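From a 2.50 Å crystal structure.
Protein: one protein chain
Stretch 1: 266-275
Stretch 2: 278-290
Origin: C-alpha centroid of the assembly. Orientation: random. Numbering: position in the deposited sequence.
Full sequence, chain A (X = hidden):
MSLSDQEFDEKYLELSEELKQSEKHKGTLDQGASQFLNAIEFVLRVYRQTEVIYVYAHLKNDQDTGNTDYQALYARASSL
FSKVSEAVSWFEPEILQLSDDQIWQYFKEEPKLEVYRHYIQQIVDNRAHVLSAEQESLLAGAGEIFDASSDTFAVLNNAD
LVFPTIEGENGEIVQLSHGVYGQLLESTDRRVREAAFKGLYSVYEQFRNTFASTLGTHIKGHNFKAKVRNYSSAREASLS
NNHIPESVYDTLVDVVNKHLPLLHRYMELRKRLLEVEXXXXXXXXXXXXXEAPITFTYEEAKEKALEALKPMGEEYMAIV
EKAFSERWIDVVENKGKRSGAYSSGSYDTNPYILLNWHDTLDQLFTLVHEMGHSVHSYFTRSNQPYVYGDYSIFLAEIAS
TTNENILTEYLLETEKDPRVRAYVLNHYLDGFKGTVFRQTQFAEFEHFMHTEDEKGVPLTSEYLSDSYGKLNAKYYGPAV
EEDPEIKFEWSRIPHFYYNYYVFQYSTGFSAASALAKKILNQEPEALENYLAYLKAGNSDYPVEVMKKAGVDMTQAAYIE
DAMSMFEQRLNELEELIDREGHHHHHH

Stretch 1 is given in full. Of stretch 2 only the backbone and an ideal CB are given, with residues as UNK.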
ATOM      1  N   TYR A 266      33.632  19.473 -10.510  1.00 35.32           N
ATOM      2  CA  TYR A 266      32.614  20.447 -10.909  1.00 39.11           C
ATOM      3  C   TYR A 266      32.012  21.117  -9.669  1.00 36.03           C
ATOM      4  O   TYR A 266      31.707  22.310  -9.676  1.00 37.85           O
ATOM      5  CB  TYR A 266      31.532  19.768 -11.752  1.00 35.18           C
ATOM      6  CG  TYR A 266      30.494  20.706 -12.314  1.00 33.35           C
ATOM      7  CD1 TYR A 266      30.848  21.958 -12.781  1.00 33.99           C
ATOM      8  CD2 TYR A 266      29.164  20.325 -12.409  1.00 40.98           C
ATOM      9  CE1 TYR A 266      29.915  22.816 -13.304  1.00 33.49           C
ATOM     10  CE2 TYR A 266      28.219  21.178 -12.933  1.00 42.21           C
ATOM     11  CZ  TYR A 266      28.602  22.428 -13.381  1.00 44.74           C
ATOM     12  OH  TYR A 266      27.678  23.294 -13.932  1.00 46.14           O
HETATM   13  N   MSE A 267      31.887  20.348  -8.593  1.00 32.35           N
HETATM   14  CA  MSE A 267      31.388  20.880  -7.327  1.00 36.95           C
HETATM   15  C   MSE A 267      32.388  21.857  -6.674  1.00 44.04           C
HETATM   16  O   MSE A 267      31.985  22.903  -6.168  1.00 44.94           O
HETATM   17  CB  MSE A 267      30.997  19.742  -6.387  1.00 26.59           C
HETATM   18  CG  MSE A 267      29.830  18.901  -6.917  1.00 48.79           C
HETATM   19 SE   MSE A 267      28.126  19.885  -7.182  1.00 61.49          SE
HETATM   20  CE  MSE A 267      28.328  20.479  -9.034  1.00 51.53           C
ATOM     21  N   GLU A 268      33.684  21.553  -6.726  1.00 37.73           N
ATOM     22  CA  GLU A 268      34.689  22.521  -6.287  1.00 43.97           C
ATOM     23  C   GLU A 268      34.529  23.836  -7.043  1.00 45.62           C
ATOM     24  O   GLU A 268      34.616  24.923  -6.454  1.00 44.41           O
ATOM     25  CB  GLU A 268      36.124  21.995  -6.467  1.00 40.10           C
ATOM     26  CG  GLU A 268      36.421  20.680  -5.732  1.00 51.20           C
ATOM     27  CD  GLU A 268      36.662  20.836  -4.210  1.00 63.66           C
ATOM     28  OE1 GLU A 268      36.640  21.973  -3.661  1.00 48.66           O
ATOM     29  OE2 GLU A 268      36.877  19.788  -3.560  1.00 56.02           O
ATOM     30  N   LEU A 269      34.294  23.740  -8.348  1.00 42.72           N
ATOM     31  CA  LEU A 269      34.192  24.944  -9.170  1.00 40.47           C
ATOM     32  C   LEU A 269      32.972  25.748  -8.750  1.00 40.07           C
ATOM     33  O   LEU A 269      33.051  26.960  -8.554  1.00 39.50           O
ATOM     34  CB  LEU A 269      34.124  24.597 -10.653  1.00 36.87           C
ATOM     35  CG  LEU A 269      33.884  25.770 -11.586  1.00 37.72           C
ATOM     36  CD1 LEU A 269      34.980  26.801 -11.410  1.00 37.91           C
ATOM     37  CD2 LEU A 269      33.838  25.253 -13.012  1.00 37.33           C
ATOM     38  N   ARG A 270      31.844  25.070  -8.590  1.00 33.34           N
ATOM     39  CA  ARG A 270      30.659  25.759  -8.091  1.00 40.90           C
ATOM     40  C   ARG A 270      30.882  26.422  -6.706  1.00 38.20           C
ATOM     41  O   ARG A 270      30.391  27.521  -6.451  1.00 41.62           O
ATOM     42  CB  ARG A 270      29.464  24.815  -8.102  1.00 38.29           C
ATOM     43  CG  ARG A 270      28.267  25.280  -7.298  1.00 49.93           C
ATOM     44  CD  ARG A 270      27.073  24.342  -7.526  1.00 54.23           C
ATOM     45  NE  ARG A 270      26.487  24.532  -8.854  1.00 56.38           N
ATOM     46  CZ  ARG A 270      25.492  25.377  -9.109  1.00 51.89           C
ATOM     47  NH1 ARG A 270      25.028  25.486 -10.335  1.00 48.83           N
ATOM     48  NH2 ARG A 270      24.957  26.112  -8.133  1.00 48.26           N
ATOM     49  N   LYS A 271      31.646  25.776  -5.830  1.00 41.18           N
ATOM     50  CA  LYS A 271      31.941  26.361  -4.521  1.00 42.75           C
ATOM     51  C   LYS A 271      32.728  27.648  -4.700  1.00 42.40           C
ATOM     52  O   LYS A 271      32.401  28.676  -4.110  1.00 46.44           O
ATOM     53  CB  LYS A 271      32.715  25.381  -3.644  1.00 41.45           C
ATOM     54  CG  LYS A 271      33.158  25.946  -2.303  1.00 35.27           C
ATOM     55  CD  LYS A 271      33.472  24.795  -1.346  1.00 37.66           C
ATOM     56  CE  LYS A 271      34.215  25.251  -0.094  1.00 36.64           C
ATOM     57  NZ  LYS A 271      34.440  24.091   0.812  1.00 38.09           N
ATOM     58  N   ARG A 272      33.756  27.590  -5.536  1.00 45.44           N
ATOM     59  CA  ARG A 272      34.533  28.774  -5.865  1.00 45.77           C
ATOM     60  C   ARG A 272      33.683  29.895  -6.451  1.00 45.90           C
ATOM     61  O   ARG A 272      33.819  31.046  -6.051  1.00 50.13           O
ATOM     62  CB  ARG A 272      35.682  28.435  -6.817  1.00 45.73           C
ATOM     63  CG  ARG A 272      36.924  27.867  -6.126  1.00 61.66           C
ATOM     64  CD  ARG A 272      38.149  27.865  -7.060  1.00 61.85           C
ATOM     65  NE  ARG A 272      37.940  27.000  -8.223  1.00 71.25           N
ATOM     66  CZ  ARG A 272      38.172  25.687  -8.237  1.00 67.93           C
ATOM     67  NH1 ARG A 272      38.633  25.076  -7.148  1.00 69.39           N
ATOM     68  NH2 ARG A 272      37.942  24.982  -9.339  1.00 52.62           N
ATOM     69  N   LEU A 273      32.815  29.570  -7.402  1.00 43.85           N
ATOM     70  CA  LEU A 273      32.018  30.609  -8.054  1.00 44.23           C
ATOM     71  C   LEU A 273      31.082  31.314  -7.073  1.00 47.54           C
ATOM     72  O   LEU A 273      30.959  32.539  -7.110  1.00 39.65           O
ATOM     73  CB  LEU A 273      31.240  30.055  -9.252  1.00 39.68           C
ATOM     74  CG  LEU A 273      32.094  29.756 -10.497  1.00 41.15           C
ATOM     75  CD1 LEU A 273      31.251  29.168 -11.621  1.00 38.94           C
ATOM     76  CD2 LEU A 273      32.780  31.007 -10.982  1.00 36.95           C
ATOM     77  N   LEU A 274      30.434  30.542  -6.200  1.00 45.23           N
ATOM     78  CA  LEU A 274      29.524  31.097  -5.194  1.00 40.33           C
ATOM     79  C   LEU A 274      30.270  31.799  -4.071  1.00 36.74           C
ATOM     80  O   LEU A 274      29.730  32.703  -3.445  1.00 43.07           O
ATOM     81  CB  LEU A 274      28.613  30.010  -4.595  1.00 34.05           C
ATOM     82  CG  LEU A 274      27.569  29.498  -5.582  1.00 38.32           C
ATOM     83  CD1 LEU A 274      26.780  28.390  -4.973  1.00 30.49           C
ATOM     84  CD2 LEU A 274      26.656  30.637  -6.044  1.00 38.71           C
ATOM     85  N   GLU A 275      31.498  31.362  -3.809  1.00 37.10           N
ATOM     86  CA  GLU A 275      32.358  32.002  -2.815  1.00 46.36           C
ATOM     87  C   GLU A 275      31.857  31.787  -1.400  1.00 45.17           C
ATOM     88  O   GLU A 275      32.170  32.576  -0.506  1.00 40.07           O
ATOM     89  CB  GLU A 275      32.479  33.504  -3.076  1.00 43.29           C
ATOM     90  CG  GLU A 275      33.244  33.868  -4.339  1.00 60.99           C
ATOM     91  CD  GLU A 275      33.505  35.365  -4.452  1.00 63.60           C
ATOM     92  OE1 GLU A 275      32.529  36.134  -4.596  1.00 65.13           O
ATOM     93  OE2 GLU A 275      34.685  35.769  -4.387  1.00 64.03           O
ATOM     94  N   UNK A 278      30.995  27.068   2.843  1.00 39.33           N
ATOM     95  CA  UNK A 278      30.704  25.663   2.603  1.00 35.60           C
ATOM     96  C   UNK A 278      29.548  25.455   1.629  1.00 37.44           C
ATOM     97  O   UNK A 278      28.532  26.142   1.709  1.00 45.45           O
ATOM     98  CB  UNK A 278      30.389  24.968   3.929  1.00 35.60           C
ATOM     99  N   UNK A 279      29.719  24.521   0.696  1.00 39.84           N
ATOM    100  CA  UNK A 279      28.700  24.247  -0.326  1.00 42.40           C
ATOM    101  C   UNK A 279      27.718  23.203   0.162  1.00 42.52           C
ATOM    102  O   UNK A 279      28.119  22.104   0.553  1.00 42.78           O
ATOM    103  CB  UNK A 279      29.350  23.782  -1.631  1.00 42.40           C
ATOM    104  N   UNK A 280      26.434  23.524   0.121  1.00 35.82           N
ATOM    105  CA  UNK A 280      25.434  22.573   0.603  1.00 35.82           C
ATOM    106  C   UNK A 280      24.511  22.149  -0.541  1.00 44.84           C
ATOM    107  O   UNK A 280      24.451  22.811  -1.585  1.00 43.87           O
ATOM    108  CB  UNK A 280      24.621  23.181   1.747  1.00 35.82           C
ATOM    109  N   UNK A 281      23.766  21.063  -0.328  1.00 43.40           N
ATOM    110  CA  UNK A 281      22.750  20.648  -1.287  1.00 35.22           C
ATOM    111  C   UNK A 281      21.887  21.829  -1.721  1.00 41.03           C
ATOM    112  O   UNK A 281      21.569  21.976  -2.904  1.00 44.43           O
ATOM    113  CB  UNK A 281      21.873  19.547  -0.688  1.00 35.22           C
ATOM    114  N   UNK A 282      21.541  22.708  -0.788  1.00 38.07           N
ATOM    115  CA  UNK A 282      20.645  23.815  -1.145  1.00 32.37           C
ATOM    116  C   UNK A 282      21.340  24.941  -1.910  1.00 36.59           C
ATOM    117  O   UNK A 282      20.759  26.011  -2.124  1.00 46.99           O
ATOM    118  CB  UNK A 282      20.009  24.388   0.123  1.00 32.37           C
ATOM    119  N   UNK A 283      22.583  24.700  -2.325  1.00 35.81           N
ATOM    120  CA  UNK A 283      23.299  25.665  -3.171  1.00 42.35           C
ATOM    121  C   UNK A 283      23.520  25.193  -4.609  1.00 43.64           C
ATOM    122  O   UNK A 283      24.159  25.900  -5.388  1.00 48.73           O
ATOM    123  CB  UNK A 283      24.656  25.984  -2.540  1.00 42.35           C
ATOM    124  N   UNK A 284      23.028  24.007  -4.967  1.00 37.96           N
ATOM    125  CA  UNK A 284      23.421  23.406  -6.254  1.00 41.72           C
ATOM    126  C   UNK A 284      22.534  23.779  -7.438  1.00 46.64           C
ATOM    127  O   UNK A 284      22.868  23.459  -8.578  1.00 53.48           O
ATOM    128  CB  UNK A 284      23.430  21.882  -6.116  1.00 41.72           C
ATOM    129  N   UNK A 285      21.414  24.449  -7.187  1.00 47.56           N
ATOM    130  CA  UNK A 285      20.453  24.703  -8.271  1.00 46.87           C
ATOM    131  C   UNK A 285      20.294  26.170  -8.577  1.00 44.76           C
ATOM    132  O   UNK A 285      19.480  26.543  -9.406  1.00 66.00           O
ATOM    133  CB  UNK A 285      19.086  24.114  -7.917  1.00 46.87           C
ATOM    134  N   UNK A 286      21.073  27.005  -7.897  1.00 52.77           N
ATOM    135  CA  UNK A 286      21.055  28.445  -8.123  1.00 46.38           C
ATOM    136  C   UNK A 286      22.104  28.790  -9.200  1.00 53.70           C
ATOM    137  O   UNK A 286      23.137  28.126  -9.287  1.00 55.43           O
ATOM    138  CB  UNK A 286      21.328  29.204  -6.823  1.00 46.38           C
ATOM    139  N   UNK A 287      21.843  29.811 -10.037  1.00 58.85           N
ATOM    140  CA  UNK A 287      22.757  30.117 -11.156  1.00 60.36           C
ATOM    141  C   UNK A 287      24.133  30.549 -10.674  1.00 59.50           C
ATOM    142  O   UNK A 287      24.234  31.371  -9.762  1.00 64.36           O
ATOM    143  CB  UNK A 287      22.162  31.215 -12.040  1.00 60.36           C
ATOM    144  N   UNK A 288      25.186  29.987 -11.260  1.00 54.45           N
ATOM    145  CA  UNK A 288      26.536  30.384 -10.872  1.00 48.97           C
ATOM    146  C   UNK A 288      27.080  31.460 -11.793  1.00 56.52           C
ATOM    147  O   UNK A 288      28.000  32.181 -11.417  1.00 64.42           O
ATOM    148  CB  UNK A 288      27.471  29.173 -10.874  1.00 48.97           C
ATOM    149  N   UNK A 289      26.519  31.569 -12.997  1.00 66.23           N
ATOM    150  CA  UNK A 289      26.986  32.567 -13.968  1.00 71.97           C
ATOM    151  C   UNK A 289      25.952  33.660 -14.287  1.00 77.43           C
ATOM    152  O   UNK A 289      26.313  34.825 -14.454  1.00 76.28           O
ATOM    153  CB  UNK A 289      27.383  31.860 -15.266  1.00 71.97           C
ATOM    154  N   UNK A 290      24.679  33.276 -14.381  1.00 83.81           N
ATOM    155  CA  UNK A 290      23.573  34.237 -14.526  1.00 86.80           C
ATOM    156  C   UNK A 290      23.380  34.952 -15.864  1.00 90.82           C
ATOM    157  O   UNK A 290      23.560  36.172 -15.955  1.00 76.30           O
ATOM    158  CB  UNK A 290      23.750  35.318 -13.458  1.00 86.80           C
TER

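Position 278 is extended, and its CA-to-CB bond points away from the helix, so many polar chains would do; with Lys-271 NZ 5.2 Å from the ideal CB, an acidic or neutral polar one would sit most easily. The deposited residue is Lys-278, which goes without that pairing; its closest approach is main chain, with CA 4.4 Å from Lys-271 NZ.

Position 279 points at the helix. Its ideal CB sits 4.2 Å from Lys-271 CB and 5.3 Å from Met-267 O, above a groove lined by the aliphatic parts of Met-267, Arg-270 and Lys-271 and by Leu-274. The surroundings are mostly aliphatic, so a branched or long apolar chain is a natural choice: leucine, isoleucine or methionine. The residue is Leu-279. CD1 lies 4.0 Å from Arg-270 CG and 3.9 Å from Leu-274 CD1, while CD2 rests 3.6 Å from Met-267 O. A water joins the backbone here to the helix, accepting from Leu-279 N at 3.1 Å and from Lys-271 NZ at 2.8 Å.

Positions 280, 281 and 282 have nothing of the helix within 5.5 Å of their ideal CB atoms, so the contact sets no preference; they are His-280, Met-281 (as selenomethionine) and Tyr-282.

At 283 the CB points sideways, 4.0 Å from Leu-274 CD1, and a small apolar chain could fit. The backbone N of 280 faces back toward this turn, however, which favours a short acceptor such as aspartate, asparagine or serine. Asp-283 takes that role: OD2 accepts from His-280 N at 3.1 Å. Its carbonyl O serves the helix, accepting a weak hydrogen bond from Arg-270 NH2 at 2.9 Å.

Position 284 also points sideways, its ideal CB 4.6 Å from Arg-270 CD and 5.2 Å from Met-267 SE. Leucine, methionine or isoleucine could reach both. Leu-284 places CD2 3.9 Å from Met-267 SE and 3.8 Å from Arg-270 CD. Its carbonyl O lies over one face of the guanidinium, 3.3 Å from Arg-270 CZ, where the angles are too poor for a hydrogen bond.

Position 285 points away and is free as far as the helix is concerned; it is Tyr-285.

At 286 CA-to-CB points sideways and the ideal CB lies 4.9 Å from Arg-270 NH2, so a small or medium chain such as threonine, valine or serine would suit. In Thr-286 the carbonyl O accepts from Arg-270 NH2 at 2.9 Å, and weakly from Arg-270 NH1 at 3.4 Å; CG2 lies 4.2 Å from Leu-274 CD2.

Position 287 points away, and its phi of -64° admits proline, the deposited Pro-287.

At 288 CA-to-CB points toward the helix, the ideal CB 3.9 Å from Leu-273 CD1 and 4.5 Å from Arg-270 NH1. Valine or isoleucine would suit. Val-288 sets CG1 3.4 Å from Arg-270 CZ, over the face opposite Leu-284 O, and CG2 3.8 Å from Leu-273 CD1.

From 289 a long apolar chain can turn back: Leu-289 CD2 reaches Leu-273 CD1 at 3.9 Å. At 290, positive phi favours glycine, and Gly-290 is found.

Stretch 2 (278-290) KLHMYDLYTPVLG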
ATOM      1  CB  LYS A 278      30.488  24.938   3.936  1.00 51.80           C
ATOM      2  CG  LYS A 278      31.790  24.322   4.457  1.00 55.36           C
ATOM      3  CD  LYS A 278      31.856  24.255   5.943  1.00 63.95           C
ATOM      4  CE  LYS A 278      33.142  23.574   6.384  1.00 74.88           C
ATOM      5  NZ  LYS A 278      34.332  24.196   5.746  1.00 61.66           N
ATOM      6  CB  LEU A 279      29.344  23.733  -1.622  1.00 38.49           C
ATOM      7  CG  LEU A 279      28.446  23.746  -2.876  1.00 41.46           C
ATOM      8  CD1 LEU A 279      28.103  25.170  -3.323  1.00 28.84           C
ATOM      9  CD2 LEU A 279      29.094  22.996  -4.032  1.00 37.57           C
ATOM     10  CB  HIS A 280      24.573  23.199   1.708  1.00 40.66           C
ATOM     11  CG  HIS A 280      25.335  23.653   2.911  1.00 44.68           C
ATOM     12  ND1 HIS A 280      25.351  22.942   4.093  1.00 36.62           N
ATOM     13  CD2 HIS A 280      26.084  24.762   3.129  1.00 47.11           C
ATOM     14  CE1 HIS A 280      26.088  23.586   4.982  1.00 41.41           C
ATOM     15  NE2 HIS A 280      26.548  24.691   4.420  1.00 47.71           N
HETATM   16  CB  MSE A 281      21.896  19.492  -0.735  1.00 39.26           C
HETATM   17  CG  MSE A 281      22.678  18.174  -0.501  1.00 40.33           C
HETATM   18 SE   MSE A 281      23.787  17.604  -2.051  1.00 65.14          SE
HETATM   19  CE  MSE A 281      22.397  17.390  -3.415  1.00 37.38           C
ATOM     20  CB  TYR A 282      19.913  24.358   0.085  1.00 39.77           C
ATOM     21  CG  TYR A 282      20.804  24.768   1.238  1.00 35.27           C
ATOM     22  CD1 TYR A 282      21.549  25.946   1.192  1.00 35.97           C
ATOM     23  CD2 TYR A 282      20.879  23.990   2.386  1.00 44.91           C
ATOM     24  CE1 TYR A 282      22.359  26.331   2.274  1.00 38.98           C
ATOM     25  CE2 TYR A 282      21.678  24.364   3.470  1.00 39.12           C
ATOM     26  CZ  TYR A 282      22.414  25.529   3.410  1.00 40.91           C
ATOM     27  OH  TYR A 282      23.211  25.874   4.483  1.00 47.30           O
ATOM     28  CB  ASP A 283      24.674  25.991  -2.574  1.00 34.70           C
ATOM     29  CG  ASP A 283      24.583  26.707  -1.246  1.00 46.29           C
ATOM     30  OD1 ASP A 283      23.700  27.589  -1.099  1.00 42.07           O
ATOM     31  OD2 ASP A 283      25.404  26.383  -0.355  1.00 39.33           O
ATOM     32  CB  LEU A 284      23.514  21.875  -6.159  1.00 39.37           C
ATOM     33  CG  LEU A 284      24.383  21.262  -5.056  1.00 55.71           C
ATOM     34  CD1 LEU A 284      24.597  19.786  -5.310  1.00 52.76           C
ATOM     35  CD2 LEU A 284      25.714  21.966  -4.932  1.00 43.40           C
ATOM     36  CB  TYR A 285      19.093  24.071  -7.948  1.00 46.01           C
ATOM     37  CG  TYR A 285      19.219  22.613  -7.590  1.00 50.63           C
ATOM     38  CD1 TYR A 285      19.434  22.217  -6.273  1.00 48.23           C
ATOM     39  CD2 TYR A 285      19.146  21.626  -8.569  1.00 49.17           C
ATOM     40  CE1 TYR A 285      19.555  20.873  -5.936  1.00 42.64           C
ATOM     41  CE2 TYR A 285      19.272  20.281  -8.247  1.00 36.86           C
ATOM     42  CZ  TYR A 285      19.475  19.911  -6.933  1.00 54.04           C
ATOM     43  OH  TYR A 285      19.606  18.580  -6.613  1.00 63.84           O
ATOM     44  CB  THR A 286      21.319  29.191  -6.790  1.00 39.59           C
ATOM     45  OG1 THR A 286      21.023  30.588  -6.924  1.00 43.19           O
ATOM     46  CG2 THR A 286      22.749  29.020  -6.316  1.00 37.12           C
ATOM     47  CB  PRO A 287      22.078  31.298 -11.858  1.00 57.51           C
ATOM     48  CG  PRO A 287      20.636  31.240 -11.406  1.00 66.41           C
ATOM     49  CD  PRO A 287      20.697  30.734  -9.999  1.00 62.42           C
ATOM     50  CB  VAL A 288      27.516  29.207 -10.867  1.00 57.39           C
ATOM     51  CG1 VAL A 288      27.158  28.217  -9.769  1.00 65.13           C
ATOM     52  CG2 VAL A 288      27.545  28.527 -12.224  1.00 47.23           C
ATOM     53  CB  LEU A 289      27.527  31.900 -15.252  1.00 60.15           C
ATOM     54  CG  LEU A 289      29.044  31.630 -15.329  1.00 54.38           C
ATOM     55  CD1 LEU A 289      29.835  32.654 -14.528  1.00 50.04           C
ATOM     56  CD2 LEU A 289      29.434  30.248 -14.879  1.00 47.20           C
TER
HETATM   57  O   HOH W   1      32.109  22.631   1.361  1.00 38.87           O
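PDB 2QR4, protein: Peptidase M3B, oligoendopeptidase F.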